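Local coordinates for oxaloacetate acetyl hydrolase (Cryphonectria parasitica, PDB 3LYE), which belongs to the phosphoenolpyruvate phosphomutase family of TIM-barrel proteins and carries bound calcium ions in this structure, at residues 58-63 with 75-80; 69-74 with 97-102. All coordinates share one frame; numbering follows the deposited sequence.

Contact 1. Residues 58-63 with 75-80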
# COMPACT_ATOMS: atom_id res chain seq x y z
N ALA A 58 3.01 15.09 5.68
CA ALA A 58 1.82 15.85 5.99
C ALA A 58 0.64 15.44 5.13
O ALA A 58 -0.48 15.31 5.65
CB ALA A 58 2.10 17.32 5.78
N SER A 59 0.88 15.26 3.84
CA SER A 59 -0.22 14.94 2.94
C SER A 59 -0.68 13.49 2.94
O SER A 59 -1.88 13.24 3.03
CB SER A 59 0.18 15.40 1.54
OG SER A 59 -0.83 15.18 0.57
N ARG A 60 0.26 12.57 2.84
CA ARG A 60 -0.12 11.18 2.84
C ARG A 60 -0.45 10.62 4.18
O ARG A 60 -1.27 9.68 4.28
CB ARG A 60 0.96 10.31 2.21
CG ARG A 60 1.02 10.49 0.77
CD ARG A 60 2.01 9.51 0.13
NE ARG A 60 1.70 8.10 0.36
CZ ARG A 60 1.08 7.31 -0.51
NH1 ARG A 60 0.84 6.02 -0.24
NH2 ARG A 60 0.69 7.79 -1.67
N LEU A 61 0.15 11.16 5.23
CA LEU A 61 -0.09 10.63 6.58
C LEU A 61 -0.71 11.57 7.58
O LEU A 61 -1.16 11.14 8.63
CB LEU A 61 1.24 10.10 7.16
CG LEU A 61 1.95 9.04 6.32
CD1 LEU A 61 3.28 8.63 6.96
CD2 LEU A 61 1.05 7.85 6.12
N GLY A 62 -0.77 12.84 7.25
CA GLY A 62 -1.33 13.81 8.17
C GLY A 62 -0.54 13.93 9.47
O GLY A 62 -1.11 14.25 10.53
N GLN A 63 0.78 13.78 9.38
CA GLN A 63 1.66 13.80 10.52
C GLN A 63 2.82 14.76 10.37
O GLN A 63 3.08 15.22 9.25
CB GLN A 63 2.20 12.38 10.74
CG GLN A 63 1.16 11.33 11.05
CD GLN A 63 0.44 11.50 12.34
OE1 GLN A 63 -0.76 11.12 12.49
NE2 GLN A 63 1.13 12.02 13.30
N ARG A 75 8.58 5.81 -1.19
CA ARG A 75 8.67 5.23 -2.51
C ARG A 75 7.32 5.34 -3.20
O ARG A 75 7.26 5.63 -4.38
CB ARG A 75 9.10 3.77 -2.44
CG ARG A 75 9.27 3.17 -3.83
CD ARG A 75 8.89 1.76 -4.00
NE ARG A 75 8.99 1.39 -5.42
CZ ARG A 75 8.64 0.22 -5.94
NH1 ARG A 75 8.73 -0.03 -7.25
NH2 ARG A 75 8.20 -0.72 -5.12
N ASP A 76 6.23 5.08 -2.49
CA ASP A 76 4.94 5.17 -3.16
C ASP A 76 4.67 6.56 -3.70
O ASP A 76 4.17 6.71 -4.81
CB ASP A 76 3.81 4.73 -2.23
CG ASP A 76 3.71 3.22 -2.14
OD1 ASP A 76 2.80 2.74 -1.44
OD2 ASP A 76 4.54 2.51 -2.77
N ASN A 77 4.97 7.59 -2.93
CA ASN A 77 4.72 8.94 -3.40
C ASN A 77 5.65 9.30 -4.55
O ASN A 77 5.24 9.93 -5.51
CB ASN A 77 4.82 9.93 -2.25
CG ASN A 77 3.93 11.14 -2.41
OD1 ASN A 77 2.82 11.05 -2.93
ND2 ASN A 77 4.38 12.26 -1.91
N ALA A 78 6.90 8.89 -4.47
CA ALA A 78 7.86 9.21 -5.52
C ALA A 78 7.55 8.47 -6.80
O ALA A 78 7.68 9.02 -7.86
CB ALA A 78 9.29 8.92 -5.04
N ASP A 79 7.14 7.22 -6.70
CA ASP A 79 6.79 6.39 -7.85
C ASP A 79 5.60 7.06 -8.56
O ASP A 79 5.54 7.18 -9.78
CB ASP A 79 6.45 5.00 -7.33
CG ASP A 79 5.93 4.11 -8.36
OD1 ASP A 79 4.70 3.96 -8.50
OD2 ASP A 79 6.74 3.58 -9.08
N MET A 80 4.64 7.52 -7.77
CA MET A 80 3.49 8.19 -8.34
C MET A 80 3.91 9.48 -9.06
O MET A 80 3.56 9.71 -10.22
CB MET A 80 2.44 8.49 -7.25
CG MET A 80 1.18 9.16 -7.76
SD MET A 80 1.27 11.00 -7.81
CE MET A 80 1.37 11.40 -6.05

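Contact 2. Residues 69-74 with 97-102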
# COMPACT_ATOMS: atom_id res chain seq x y z
N ALA A 69 7.10 8.91 8.16
CA ALA A 69 7.08 8.29 6.84
C ALA A 69 8.30 7.35 6.76
O ALA A 69 9.41 7.74 7.17
CB ALA A 69 7.15 9.33 5.76
N GLN A 70 8.09 6.16 6.23
CA GLN A 70 9.17 5.18 6.07
C GLN A 70 9.33 4.88 4.58
O GLN A 70 8.74 5.58 3.72
CB GLN A 70 8.94 3.93 6.92
CG GLN A 70 8.76 4.31 8.40
CD GLN A 70 8.82 3.17 9.36
OE1 GLN A 70 9.57 3.19 10.34
NE2 GLN A 70 8.01 2.22 9.15
N LEU A 71 10.10 3.87 4.24
CA LEU A 71 10.34 3.59 2.84
C LEU A 71 9.08 3.41 2.01
O LEU A 71 8.99 3.98 0.92
CB LEU A 71 11.26 2.37 2.64
CG LEU A 71 11.48 1.96 1.18
CD1 LEU A 71 12.07 3.08 0.39
CD2 LEU A 71 12.35 0.72 1.14
N HIS A 72 8.11 2.66 2.49
CA HIS A 72 6.93 2.45 1.71
C HIS A 72 6.24 3.74 1.32
O HIS A 72 5.84 3.92 0.16
CB HIS A 72 5.92 1.53 2.46
CG HIS A 72 4.54 1.53 1.87
ND1 HIS A 72 3.55 2.41 2.28
CD2 HIS A 72 4.00 0.80 0.88
CE1 HIS A 72 2.46 2.19 1.57
NE2 HIS A 72 2.70 1.21 0.72
N ASP A 73 6.07 4.64 2.28
CA ASP A 73 5.41 5.90 2.01
C ASP A 73 6.13 6.78 1.01
O ASP A 73 5.56 7.40 0.12
CB ASP A 73 5.25 6.68 3.31
CG ASP A 73 4.65 5.84 4.41
OD1 ASP A 73 3.44 5.60 4.33
OD2 ASP A 73 5.37 5.48 5.37
N MET A 74 7.43 6.84 1.21
CA MET A 74 8.28 7.65 0.33
C MET A 74 8.38 7.11 -1.07
O MET A 74 8.23 7.85 -2.03
CB MET A 74 9.65 7.83 0.99
CG MET A 74 9.60 8.59 2.30
SD MET A 74 9.07 10.31 2.19
CE MET A 74 10.53 11.00 1.41
N THR A 97 17.54 9.18 5.82
CA THR A 97 18.75 8.48 6.17
C THR A 97 18.77 7.06 5.55
O THR A 97 19.67 6.26 5.83
CB THR A 97 18.92 8.32 7.67
OG1 THR A 97 17.88 7.47 8.14
CG2 THR A 97 18.83 9.63 8.44
N GLY A 98 17.82 6.76 4.66
CA GLY A 98 17.78 5.45 4.06
C GLY A 98 16.89 4.47 4.78
O GLY A 98 16.83 3.31 4.40
N TYR A 99 16.26 4.91 5.86
CA TYR A 99 15.28 4.10 6.60
C TYR A 99 15.76 2.88 7.32
O TYR A 99 14.99 2.00 7.62
CB TYR A 99 14.05 3.79 5.66
CG TYR A 99 13.62 5.03 4.91
CD1 TYR A 99 13.85 5.17 3.57
CD2 TYR A 99 13.08 6.12 5.60
CE1 TYR A 99 13.56 6.35 2.89
CE2 TYR A 99 12.78 7.31 4.92
CZ TYR A 99 13.06 7.41 3.58
OH TYR A 99 12.86 8.57 2.90
N GLY A 100 17.03 2.86 7.64
CA GLY A 100 17.62 1.75 8.36
C GLY A 100 19.13 1.68 8.12
O GLY A 100 19.76 2.68 7.76
N GLY A 101 19.70 0.51 8.33
CA GLY A 101 21.11 0.26 8.12
C GLY A 101 21.36 0.15 6.62
O GLY A 101 20.47 0.36 5.79
N PRO A 102 22.57 -0.22 6.24
CA PRO A 102 22.94 -0.32 4.83
C PRO A 102 22.03 -1.19 3.99
O PRO A 102 21.84 -0.88 2.82
CB PRO A 102 24.37 -0.85 4.86
CG PRO A 102 24.70 -1.09 6.24
CD PRO A 102 23.68 -0.60 7.15

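Contact 1. Residues 58-63 with 75-80
Arg-60 reaches from helix 53-61 to helix 71-82 and meets two consecutive residues there, Asp-76 and Asn-77. Its side chain leaves the backbone with CG anti to the carbonyl carbon (chi1 -72°) and runs on straight through chi2 (-175°), which brings CD to Asn-77; the bend at chi3 then swings the guanidinium to Asp-76. The backbones stay well apart, the CA atoms of Arg-60 and Asn-77 being 8.2 Å from each other.

The van der Waals part is made along the arginine stem. Arg-60 CD sits 3.5 Å from Asn-77 OD1 and 3.7 Å from Asn-77 CB, as the two side chains slide past each other in opposite directions. Farther out, Asp-76 CB lies over one face of the guanidinium, displaced toward its rim, at 3.8 Å from Arg-60 NH1.

The polar part is purely electrostatic. Arg-60 NH1 and Asp-76 OD1 are 4.0 Å apart, but the oxygen is well out of the guanidinium plane, so no N-H is aimed at it; the carboxylate and guanidinium planes stand 78° apart. NH1 also lies close to NH1 of Arg-60 of the second subunit, and the nearby Asp-76 carboxylate may help to balance these like charges. The amide nitrogen of Asn-77 is engaged elsewhere: ND2 donates to Thr-56 OG1 and to the Tyr-33 carbonyl.

The whole is a small contact, burying 140 Å², between two successive helices of a TIM-type barrel, beside the interface with a second subunit.

Contact 2. Residues 69-74 with 97-102
Tyr-99 lays one face of its ring over the backbone where helix 71-82 begins. Leu-71 N stands 3.8 Å above the ring plane and Gln-70 C is on the same face, both offset toward the rim. Leu-71 adds its CB, 3.9 Å from Tyr-99 CD1. At the phenol end Met-74 crosses the tyrosine at about a right angle: its CG is 3.3 Å from Tyr-99 OH and 3.9 Å from Tyr-99 CZ. Bends at chi2 (-65°) and chi3 fold the thioether back, placing Met-74 CE 3.7 Å from the same OH.

The hydroxyl finds its hydrogen-bond partner in Asp-96, a ligand of a bound calcium ion, so Tyr-99 belongs to the second shell of that metal site. The helix start under the ring is itself fixed, because the backbone N-H of Gln-70, the N-cap residue, points almost straight (179°) at Asp-73 OD2, N to OD2 2.9 Å, and that oxygen accepts through its anti lone pair.

The contact thus joins the N-terminal turn of helix 71-82 to the loop between strand 91-94 and helix 102-114; Leu-71 also packs on Met-104 and Thr-108 of the latter helix, while Met-74 touches Thr-56 of helix 53-61.

Overall arrangement
Contacts 1 and 2 have centres 13 Å apart and share helix 71-82: contact 2 uses its first turn and the residues leading into it, contact 1 the part from 75 to 80. Along the chain the segments interleave, in the order 58-63, 69-74, 75-80, 97-102. They also touch directly, with Leu-61 CD1 3.8 Å from Ala-69 CA and Leu-61 CD2 3.7 Å from Asp-73 OD1. Helix 71-82 is therefore packed against the preceding helix 53-61 and against the loop after strand 91-94, neighbour of strand 49-51 in the parallel sheet. Both contacts adjoin other subunits of the four-chain assembly, and contact 2 borders a calcium site.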